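Local coordinates for DUF416 domain-containing protein (Shewanella baltica, PDB 2Q9R) that is of unknown function, belongs to the all-helical DUF416 family and was crystallised with benzoic acid bound, at residues L22-R30 / E158-I169; I70-T81 / V99-Q110. All coordinates share one frame; numbering follows the deposited sequence. Where two conformers were deposited one is given.

Contact 1 (22-30 with 158-169) and contact 2 (70-81 with 99-110) lie on opposite sides of the chain's centre, about 20 Å apart between their own centres, and contact 2 is nested in sequence within the loop that contact 1 closes. They touch where helix 17-42 turns Thr25 and Cys28 toward helix 92-111: Thr25 OG1 lies 3.5 Å from Leu105 CD2 and Cys28 SG 3.8 Å from Ala101 O. Neither contact forms the benzoic acid pocket, although helices 17-42 and 92-111 both contribute residues to it; the side chains of Arg30 and Val99 remain about 12 and 11 Å from a bound benzoic acid.

Contact 1 (L22-R30 / E158-I169); sequences LFATALCQR and EKELQNSLLEII
A buried helix-helix contact closed at one end by a salt bridge joins residues 22-30 of helix 17-42 to residues 158-169 of helix 153-170, in the interior of the fold. The axes of the two segments approach to 10.3 Å at 145°, so these segments run roughly antiparallel. Phe23 carries its ring across to the partner helix because chi1, 179°, sets CG opposite the backbone N. Leu165 CD2 lies over one ring face in a CH-pi contact, 4.1 Å from the centroid, while Gln162 OE1 approaches CZ at the edge. Ile169 CD1 packs against Phe23 CB (3.7 Å) and Leu22 CG. This is knobs-into-holes packing in an all-helical domain: Phe23 is the knob, and Gln162, Leu165, Leu166 and Ile169 form the hole. One turn on, Leu27 CD2 touches both Leu161 CD1 and Leu165 CD2. At the far end Arg30, extended from CG to NE, grips Glu158 OE1 end-on, by NH1 at 2.8 Å and by NH2 at 3.0 Å, both from the same face of the carboxylate. Leu161 CG covers one guanidinium face, 3.6 Å from Arg30 NE. Glu158 OE2 accepts from Gln162 NE2 (2.9 Å) and also bonds Ser124; Ser121 bonds Gln162 OE1, which helps fix the amide's rotation.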
loop_
_atom_site.group_PDB
_atom_site.type_symbol
_atom_site.label_atom_id
_atom_site.label_comp_id
_atom_site.label_asym_id
_atom_site.label_seq_id
_atom_site.Cartn_x
_atom_site.Cartn_y
_atom_site.Cartn_z
ATOM N N LEU A 22 3.481 25.638 -4.900
ATOM C CA LEU A 22 3.341 24.992 -3.582
ATOM C C LEU A 22 2.842 23.543 -3.686
ATOM O O LEU A 22 3.428 22.605 -3.076
ATOM C CB LEU A 22 2.410 25.825 -2.669
ATOM C CG LEU A 22 2.029 25.276 -1.280
ATOM C CD1 LEU A 22 3.284 24.903 -0.459
ATOM C CD2 LEU A 22 1.163 26.302 -0.501
ATOM N N PHE A 23 1.733 23.365 -4.411
ATOM C CA PHE A 23 1.155 22.039 -4.664
ATOM C C PHE A 23 2.213 21.039 -5.170
ATOM O O PHE A 23 2.352 19.911 -4.654
ATOM C CB PHE A 23 -0.022 22.187 -5.678
ATOM C CG PHE A 23 -0.694 20.869 -6.050
ATOM C CD1 PHE A 23 -0.193 20.085 -7.070
ATOM C CD2 PHE A 23 -1.839 20.430 -5.358
ATOM C CE1 PHE A 23 -0.817 18.894 -7.430
ATOM C CE2 PHE A 23 -2.447 19.222 -5.683
ATOM C CZ PHE A 23 -1.924 18.434 -6.702
ATOM N N ALA A 24 2.925 21.451 -6.217
ATOM C CA ALA A 24 3.943 20.613 -6.877
ATOM C C ALA A 24 5.175 20.375 -5.984
ATOM O O ALA A 24 5.730 19.262 -5.925
ATOM C CB ALA A 24 4.358 21.286 -8.237
ATOM N N THR A 25 5.584 21.388 -5.235
ATOM C CA THR A 25 6.691 21.227 -4.282
ATOM C C THR A 25 6.352 20.167 -3.244
ATOM O O THR A 25 7.164 19.290 -3.003
ATOM C CB THR A 25 7.035 22.538 -3.614
ATOM O OG1 THR A 25 7.356 23.458 -4.670
ATOM C CG2 THR A 25 8.266 22.432 -2.652
ATOM N N ALA A 26 5.155 20.273 -2.660
ATOM C CA ALA A 26 4.678 19.298 -1.667
ATOM C C ALA A 26 4.671 17.852 -2.244
ATOM O O ALA A 26 5.092 16.887 -1.583
ATOM C CB ALA A 26 3.264 19.709 -1.176
ATOM N N LEU A 27 4.136 17.684 -3.450
ATOM C CA LEU A 27 4.207 16.394 -4.128
ATOM C C LEU A 27 5.649 15.911 -4.370
ATOM O O LEU A 27 5.923 14.743 -4.279
ATOM C CB LEU A 27 3.416 16.405 -5.459
ATOM C CG LEU A 27 1.890 16.470 -5.369
ATOM C CD1 LEU A 27 1.278 16.221 -6.740
ATOM C CD2 LEU A 27 1.289 15.500 -4.254
ATOM N N CYS A 28 6.575 16.788 -4.680
ATOM C CA CYS A 28 7.935 16.343 -4.970
ATOM C C CYS A 28 8.612 15.900 -3.705
ATOM O O CYS A 28 9.369 14.966 -3.726
ATOM C CB CYS A 28 8.766 17.436 -5.611
ATOM S SG CYS A 28 8.365 17.748 -7.320
ATOM N N GLN A 29 8.346 16.611 -2.608
ATOM C CA GLN A 29 8.891 16.258 -1.330
ATOM C C GLN A 29 8.437 14.847 -0.950
ATOM O O GLN A 29 9.210 14.087 -0.459
ATOM C CB GLN A 29 8.477 17.246 -0.244
ATOM C CG GLN A 29 8.962 16.875 1.136
ATOM C CD GLN A 29 10.441 17.049 1.286
ATOM O OE1 GLN A 29 10.935 18.085 0.958
ATOM N NE2 GLN A 29 11.158 16.035 1.750
ATOM N N ARG A 30 7.176 14.539 -1.184
ATOM C CA ARG A 30 6.602 13.262 -0.820
ATOM C C ARG A 30 7.238 12.046 -1.528
ATOM O O ARG A 30 7.281 10.959 -0.973
ATOM C CB ARG A 30 5.081 13.363 -1.080
ATOM C CG ARG A 30 4.273 12.159 -0.760
ATOM C CD ARG A 30 2.800 12.549 -0.643
ATOM N NE ARG A 30 1.911 11.417 -0.707
ATOM C CZ ARG A 30 1.301 10.970 -1.809
ATOM N NH1 ARG A 30 1.473 11.549 -2.995
ATOM N NH2 ARG A 30 0.504 9.928 -1.724
ATOM N N GLU A 158 -3.339 8.150 -2.897
ATOM C CA GLU A 158 -2.850 9.157 -3.823
ATOM C C GLU A 158 -3.925 10.172 -4.195
ATOM O O GLU A 158 -3.721 11.388 -4.077
ATOM C CB GLU A 158 -2.255 8.493 -5.064
ATOM C CG GLU A 158 -1.709 9.454 -6.127
ATOM C CD GLU A 158 -0.391 10.130 -5.744
ATOM O OE1 GLU A 158 0.203 9.789 -4.711
ATOM O OE2 GLU A 158 0.050 11.023 -6.492
ATOM N N LYS A 159 -5.076 9.678 -4.632
ATOM C CA LYS A 159 -6.205 10.558 -4.934
ATOM C C LYS A 159 -6.640 11.434 -3.778
ATOM O O LYS A 159 -6.915 12.635 -3.971
ATOM C CB LYS A 159 -7.412 9.732 -5.418
ATOM C CG LYS A 159 -8.608 10.609 -5.791
ATOM C CD LYS A 159 -9.865 9.787 -6.106
ATOM C CE LYS A 159 -11.134 10.562 -5.782
ATOM N NZ LYS A 159 -12.349 9.855 -6.289
ATOM N N GLU A 160 -6.754 10.831 -2.594
ATOM C CA GLU A 160 -7.154 11.553 -1.389
ATOM C C GLU A 160 -6.123 12.600 -0.954
ATOM O O GLU A 160 -6.478 13.736 -0.646
ATOM C CB GLU A 160 -7.474 10.552 -0.254
ATOM C CG GLU A 160 -8.812 9.824 -0.496
ATOM C CD GLU A 160 -9.087 8.640 0.473
ATOM O OE1 GLU A 160 -8.353 8.513 1.488
ATOM O OE2 GLU A 160 -10.030 7.852 0.190
ATOM N N LEU A 161 -4.843 12.245 -0.969
ATOM C CA LEU A 161 -3.814 13.212 -0.631
ATOM C C LEU A 161 -3.760 14.370 -1.650
ATOM O O LEU A 161 -3.732 15.528 -1.261
ATOM C CB LEU A 161 -2.459 12.504 -0.478
ATOM C CG LEU A 161 -1.170 13.261 -0.076
ATOM C CD1 LEU A 161 -0.627 14.164 -1.213
ATOM C CD2 LEU A 161 -1.367 14.036 1.198
ATOM N N GLN A 162 -3.770 14.082 -2.944
ATOM C CA GLN A 162 -3.763 15.174 -3.931
ATOM C C GLN A 162 -5.000 16.085 -3.804
ATOM O O GLN A 162 -4.886 17.293 -3.947
ATOM C CB GLN A 162 -3.657 14.644 -5.368
ATOM C CG GLN A 162 -2.301 14.062 -5.736
ATOM C CD GLN A 162 -1.973 14.243 -7.180
ATOM O OE1 GLN A 162 -2.339 15.261 -7.781
ATOM N NE2 GLN A 162 -1.273 13.248 -7.771
ATOM N N ASN A 163 -6.169 15.508 -3.521
ATOM C CA ASN A 163 -7.358 16.332 -3.316
ATOM C C ASN A 163 -7.303 17.204 -2.077
ATOM O O ASN A 163 -7.674 18.380 -2.113
ATOM C CB ASN A 163 -8.635 15.465 -3.316
ATOM C CG ASN A 163 -9.167 15.284 -4.713
ATOM O OD1 ASN A 163 -9.914 16.125 -5.199
ATOM N ND2 ASN A 163 -8.725 14.230 -5.396
ATOM N N SER A 164 -6.887 16.597 -0.981
ATOM C CA SER A 164 -6.759 17.306 0.288
ATOM C C SER A 164 -5.728 18.430 0.208
ATOM O O SER A 164 -5.929 19.505 0.748
ATOM C CB SER A 164 -6.363 16.328 1.379
ATOM O OG SER A 164 -7.479 15.545 1.746
ATOM N N LEU A 165 -4.621 18.162 -0.455
ATOM C CA LEU A 165 -3.609 19.176 -0.702
ATOM C C LEU A 165 -4.182 20.323 -1.547
ATOM O O LEU A 165 -3.929 21.504 -1.282
ATOM C CB LEU A 165 -2.423 18.542 -1.435
ATOM C CG LEU A 165 -1.210 19.394 -1.755
ATOM C CD1 LEU A 165 -0.555 19.972 -0.459
ATOM C CD2 LEU A 165 -0.208 18.535 -2.572
ATOM N N LEU A 166 -4.956 19.989 -2.572
ATOM C CA LEU A 166 -5.523 21.025 -3.432
ATOM C C LEU A 166 -6.509 21.901 -2.658
ATOM O O LEU A 166 -6.506 23.149 -2.804
ATOM C CB LEU A 166 -6.215 20.413 -4.649
ATOM C CG LEU A 166 -6.920 21.337 -5.645
ATOM C CD1 LEU A 166 -5.980 22.408 -6.147
ATOM C CD2 LEU A 166 -7.490 20.524 -6.811
ATOM N N GLU A 167 -7.350 21.250 -1.855
ATOM C CA GLU A 167 -8.345 21.943 -1.051
ATOM C C GLU A 167 -7.765 22.931 -0.074
ATOM O O GLU A 167 -8.331 23.987 0.109
ATOM C CB GLU A 167 -9.186 20.949 -0.249
ATOM C CG GLU A 167 -10.150 20.160 -1.087
ATOM C CD GLU A 167 -10.785 19.032 -0.299
ATOM O OE1 GLU A 167 -10.622 19.012 0.945
ATOM O OE2 GLU A 167 -11.448 18.178 -0.925
ATOM N N ILE A 168 -6.688 22.570 0.608
ATOM C CA ILE A 168 -6.114 23.502 1.569
ATOM C C ILE A 168 -5.464 24.696 0.848
ATOM O O ILE A 168 -5.613 25.849 1.289
ATOM C CB ILE A 168 -5.228 22.814 2.648
ATOM C CG1 ILE A 168 -4.784 23.837 3.700
ATOM C CG2 ILE A 168 -4.057 22.026 2.049
ATOM C CD1 ILE A 168 -4.600 23.239 5.117
ATOM N N ILE A 169 -4.825 24.452 -0.285
ATOM C CA ILE A 169 -4.240 25.556 -1.050
ATOM C C ILE A 169 -5.294 26.455 -1.649
ATOM O O ILE A 169 -5.167 27.681 -1.597
ATOM C CB ILE A 169 -3.261 25.022 -2.135
ATOM C CG1 ILE A 169 -2.109 24.287 -1.422
ATOM C CG2 ILE A 169 -2.739 26.126 -3.054
ATOM C CD1 ILE A 169 -1.194 23.471 -2.357
#

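Contact 2 (I70-T81 / V99-Q110); sequences IDVHLQRLEDNT and VVAISTLLGAIQ. With SO4 (sulfate ion), chain C.
Gln110 NE2 is held between two acceptors: it donates to Asp71 OD1 at 2.9 Å, nearly straight at 171°, and to sulfate O3 at 2.7 Å. The amide meets OD1 from above the carboxylate plane, the two flat groups standing 77° apart. The sulfate, probably from the crystallisation liquor, also accepts from the backbone N of Ile70 and of Asp71 at the first turn of helix 70-79, where the helix dipole would probably help to stabilise the anion. Further along, side chains interdigitate. Leu74 CD2 enters a hole formed by Ser103, Leu106, Gly107 and Gln110, reaching Ser103 O at 3.4 Å. Leu77, its CG anti to the carbonyl carbon, spreads its branches: CD2 packs on Val99 CG2 (3.7 Å), the two side chains running in opposite senses, whereas CD1 meets Ile102 CG2 and presses on Leu106 CD1 at 3.5 Å, tighter than usual for two carbons. Leu106 in turn is a knob among Ile70, His73, Leu74 and Leu77. Along one flank two waters meet at Ser103 OG; one donates to Leu74 O (2.7 Å), the other to Thr81 OG1. Thr81 OG1 donates to Leu77 O, and Val99 CG2 packs against both oxygens. With segment axes 9.7 Å apart at 162°, and reciprocal knobs from both sides, this is a knobs-into-holes antiparallel helix pair, whose second helix, 92-111, also packs on helices 17-42 and 47-62 of the all-helical DUF416 fold.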
loop_
_atom_site.group_PDB
_atom_site.type_symbol
_atom_site.label_atom_id
_atom_site.label_comp_id
_atom_site.label_asym_id
_atom_site.label_seq_id
_atom_site.Cartn_x
_atom_site.Cartn_y
_atom_site.Cartn_z
ATOM N N ILE A 70 19.828 27.828 -10.697
ATOM C CA ILE A 70 18.987 26.712 -11.071
ATOM C C ILE A 70 19.681 25.689 -11.988
ATOM O O ILE A 70 19.588 24.483 -11.773
ATOM C CB ILE A 70 17.647 27.206 -11.704
ATOM C CG1 ILE A 70 16.820 27.966 -10.664
ATOM C CG2 ILE A 70 16.855 26.034 -12.249
ATOM C CD1 ILE A 70 15.409 28.297 -11.125
ATOM N N ASP A 71 20.384 26.177 -13.006
ATOM C CA ASP A 71 21.051 25.321 -13.963
ATOM C C ASP A 71 22.043 24.395 -13.315
ATOM O O ASP A 71 22.148 23.233 -13.705
ATOM C CB ASP A 71 21.774 26.177 -15.032
ATOM C CG ASP A 71 20.817 26.807 -16.036
ATOM O OD1 ASP A 71 19.606 26.480 -16.047
ATOM O OD2 ASP A 71 21.292 27.652 -16.839
ATOM N N VAL A 72 22.762 24.868 -12.302
ATOM C CA VAL A 72 23.740 23.985 -11.668
ATOM C C VAL A 72 23.017 22.863 -10.925
ATOM O O VAL A 72 23.433 21.722 -11.002
ATOM C CB VAL A 72 24.774 24.721 -10.765
ATOM C CG1 VAL A 72 24.152 25.163 -9.459
ATOM C CG2 VAL A 72 25.974 23.799 -10.519
ATOM N N HIS A 73 21.915 23.171 -10.270
ATOM C CA HIS A 73 21.094 22.118 -9.676
ATOM C C HIS A 73 20.476 21.165 -10.687
ATOM O O HIS A 73 20.436 19.956 -10.442
ATOM C CB HIS A 73 20.012 22.739 -8.791
ATOM C CG HIS A 73 20.581 23.341 -7.557
ATOM N ND1 HIS A 73 20.923 22.575 -6.463
ATOM C CD2 HIS A 73 20.960 24.606 -7.274
ATOM C CE1 HIS A 73 21.465 23.355 -5.545
ATOM N NE2 HIS A 73 21.501 24.590 -6.010
ATOM N N LEU A 74 19.981 21.703 -11.807
ATOM C CA LEU A 74 19.452 20.876 -12.896
ATOM C C LEU A 74 20.521 19.923 -13.411
ATOM O O LEU A 74 20.257 18.756 -13.670
ATOM C CB LEU A 74 18.918 21.738 -14.057
ATOM C CG LEU A 74 17.614 22.491 -13.813
ATOM C CD1 LEU A 74 17.285 23.398 -15.025
ATOM C CD2 LEU A 74 16.458 21.515 -13.513
ATOM N N GLN A 75 21.749 20.407 -13.532
ATOM C CA GLN A 75 22.827 19.538 -13.970
ATOM C C GLN A 75 23.161 18.464 -12.948
ATOM O O GLN A 75 23.405 17.316 -13.307
ATOM C CB GLN A 75 24.084 20.357 -14.339
ATOM C CG GLN A 75 25.168 19.506 -14.948
ATOM C CD GLN A 75 24.704 18.865 -16.235
ATOM O OE1 GLN A 75 24.340 19.565 -17.175
ATOM N NE2 GLN A 75 24.682 17.527 -16.274
ATOM N N ARG A 76 23.207 18.828 -11.674
ATOM C CA ARG A 76 23.448 17.826 -10.621
ATOM C C ARG A 76 22.320 16.814 -10.536
ATOM O O ARG A 76 22.559 15.618 -10.343
ATOM C CB ARG A 76 23.645 18.472 -9.255
ATOM C CG ARG A 76 24.968 19.204 -9.120
ATOM C CD ARG A 76 25.427 19.278 -7.673
ATOM N NE ARG A 76 26.619 20.125 -7.561
ATOM C CZ ARG A 76 26.632 21.418 -7.206
ATOM N NH1 ARG A 76 25.508 22.074 -6.891
ATOM N NH2 ARG A 76 27.796 22.065 -7.152
ATOM N N LEU A 77 21.095 17.294 -10.677
ATOM C CA LEU A 77 19.961 16.385 -10.718
ATOM C C LEU A 77 20.101 15.370 -11.860
ATOM O O LEU A 77 19.916 14.167 -11.646
ATOM C CB LEU A 77 18.655 17.172 -10.796
ATOM C CG LEU A 77 18.288 17.906 -9.472
ATOM C CD1 LEU A 77 17.282 19.059 -9.650
ATOM C CD2 LEU A 77 17.749 16.883 -8.471
ATOM N N GLU A 78 20.446 15.846 -13.056
ATOM C CA GLU A 78 20.576 14.940 -14.184
ATOM C C GLU A 78 21.698 13.926 -13.933
ATOM O O GLU A 78 21.501 12.741 -14.193
ATOM C CB GLU A 78 20.758 15.696 -15.506
ATOM C CG GLU A 78 20.505 14.835 -16.783
ATOM C CD GLU A 78 19.089 14.255 -16.879
ATOM O OE1 GLU A 78 18.127 14.887 -16.373
ATOM O OE2 GLU A 78 18.939 13.157 -17.468
ATOM N N ASP A 79 22.831 14.372 -13.378
ATOM C CA ASP A 79 23.942 13.471 -13.050
ATOM C C ASP A 79 23.514 12.370 -12.100
ATOM O O ASP A 79 24.065 11.280 -12.110
ATOM C CB ASP A 79 25.118 14.246 -12.429
ATOM C CG ASP A 79 25.822 15.177 -13.433
ATOM O OD1 ASP A 79 25.661 14.983 -14.658
ATOM O OD2 ASP A 79 26.520 16.114 -12.989
ATOM N N ASN A 80 22.524 12.661 -11.276
ATOM C CA ASN A 80 21.999 11.689 -10.323
ATOM C C ASN A 80 20.692 10.986 -10.734
ATOM O O ASN A 80 19.989 10.401 -9.886
ATOM C CB ASN A 80 21.818 12.397 -8.976
ATOM C CG ASN A 80 23.128 12.631 -8.286
ATOM O OD1 ASN A 80 23.624 11.755 -7.606
ATOM N ND2 ASN A 80 23.718 13.803 -8.502
ATOM N N THR A 81 20.357 11.070 -12.013
ATOM C CA THR A 81 19.156 10.436 -12.516
ATOM C C THR A 81 19.604 9.097 -13.104
ATOM O O THR A 81 20.433 9.070 -14.017
ATOM C CB THR A 81 18.478 11.269 -13.574
ATOM O OG1 THR A 81 18.186 12.574 -13.050
ATOM C CG2 THR A 81 17.141 10.569 -14.045
ATOM N N VAL A 99 13.440 12.185 -9.077
ATOM C CA VAL A 99 14.443 13.205 -9.486
ATOM C C VAL A 99 13.914 13.972 -10.707
ATOM O O VAL A 99 14.031 15.228 -10.774
ATOM C CB VAL A 99 15.909 12.583 -9.621
ATOM C CG1 VAL A 99 15.935 11.393 -10.551
ATOM C CG2 VAL A 99 16.941 13.638 -10.048
ATOM N N VAL A 100 13.229 13.279 -11.621
ATOM C CA VAL A 100 12.726 13.953 -12.830
ATOM C C VAL A 100 11.610 14.982 -12.498
ATOM O O VAL A 100 11.527 16.070 -13.109
ATOM C CB VAL A 100 12.267 12.936 -13.921
ATOM C CG1 VAL A 100 11.403 13.605 -14.971
ATOM C CG2 VAL A 100 13.487 12.203 -14.570
ATOM N N ALA A 101 10.780 14.665 -11.524
ATOM C CA ALA A 101 9.793 15.644 -10.986
ATOM C C ALA A 101 10.432 16.932 -10.466
ATOM O O ALA A 101 9.971 18.023 -10.736
ATOM C CB ALA A 101 8.967 14.991 -9.870
ATOM N N ILE A 102 11.482 16.780 -9.672
ATOM C CA ILE A 102 12.166 17.921 -9.111
ATOM C C ILE A 102 12.789 18.716 -10.241
ATOM O O ILE A 102 12.656 19.956 -10.274
ATOM C CB ILE A 102 13.220 17.499 -8.050
ATOM C CG1 ILE A 102 12.498 16.844 -6.864
ATOM C CG2 ILE A 102 14.009 18.716 -7.606
ATOM C CD1 ILE A 102 13.393 15.995 -5.930
ATOM N N SER A 103 13.414 18.024 -11.191
ATOM C CA SER A 103 14.008 18.710 -12.332
ATOM C C SER A 103 12.960 19.474 -13.136
ATOM O O SER A 103 13.189 20.607 -13.521
ATOM C CB SER A 103 14.727 17.735 -13.260
ATOM O OG SER A 103 15.750 17.020 -12.593
ATOM N N THR A 104 11.837 18.815 -13.437
ATOM C CA THR A 104 10.714 19.432 -14.155
ATOM C C THR A 104 10.182 20.677 -13.413
ATOM O O THR A 104 9.987 21.720 -13.999
ATOM C CB THR A 104 9.579 18.407 -14.341
ATOM O OG1 THR A 104 10.104 17.253 -15.011
ATOM C CG2 THR A 104 8.397 18.993 -15.123
ATOM N N LEU A 105 9.998 20.574 -12.106
ATOM C CA LEU A 105 9.523 21.735 -11.327
ATOM C C LEU A 105 10.501 22.914 -11.318
ATOM O O LEU A 105 10.088 24.088 -11.494
ATOM C CB LEU A 105 9.172 21.280 -9.900
ATOM C CG LEU A 105 8.794 22.393 -8.942
ATOM C CD1 LEU A 105 7.657 23.297 -9.535
ATOM C CD2 LEU A 105 8.417 21.759 -7.595
ATOM N N LEU A 106 11.787 22.637 -11.064
ATOM C CA LEU A 106 12.794 23.681 -11.138
ATOM C C LEU A 106 12.829 24.286 -12.534
ATOM O O LEU A 106 12.919 25.499 -12.685
ATOM C CB LEU A 106 14.178 23.143 -10.809
ATOM C CG LEU A 106 14.648 23.089 -9.364
ATOM C CD1 LEU A 106 15.918 22.247 -9.269
ATOM C CD2 LEU A 106 14.879 24.495 -8.834
ATOM N N GLY A 107 12.736 23.444 -13.559
ATOM C CA GLY A 107 12.728 23.948 -14.936
ATOM C C GLY A 107 11.514 24.804 -15.245
ATOM O O GLY A 107 11.620 25.800 -15.949
ATOM N N ALA A 108 10.369 24.432 -14.685
ATOM C CA ALA A 108 9.117 25.161 -14.885
ATOM C C ALA A 108 9.130 26.528 -14.193
ATOM O O ALA A 108 8.676 27.513 -14.762
ATOM C CB ALA A 108 7.945 24.329 -14.413
ATOM N N ILE A 109 9.679 26.569 -12.978
ATOM C CA ILE A 109 9.904 27.788 -12.203
ATOM C C ILE A 109 10.790 28.748 -12.970
ATOM O O ILE A 109 10.524 29.946 -13.032
ATOM C CB ILE A 109 10.530 27.431 -10.816
ATOM C CG1 ILE A 109 9.452 26.831 -9.912
ATOM C CG2 ILE A 109 11.155 28.636 -10.126
ATOM C CD1 ILE A 109 9.962 25.879 -8.894
ATOM N N GLN A 110 11.833 28.206 -13.586
ATOM C CA GLN A 110 12.782 29.010 -14.337
ATOM C C GLN A 110 12.106 29.637 -15.558
ATOM O O GLN A 110 12.328 30.808 -15.855
ATOM C CB GLN A 110 13.969 28.133 -14.749
ATOM C CG GLN A 110 15.070 28.831 -15.478
ATOM C CD GLN A 110 16.234 27.896 -15.787
ATOM O OE1 GLN A 110 16.062 26.864 -16.437
ATOM N NE2 GLN A 110 17.427 28.257 -15.318
HETATM S S SO4 C . 19.489 30.344 -13.412
HETATM O O1 SO4 C . 20.602 31.237 -13.750
HETATM O O2 SO4 C . 19.034 30.644 -12.042
HETATM O O3 SO4 C . 18.327 30.572 -14.288
HETATM O O4 SO4 C . 20.034 28.981 -13.548
HETATM O O HOH W 1 17.832 17.853 -14.471
HETATM O O HOH W 2 16.304 14.605 -13.783
#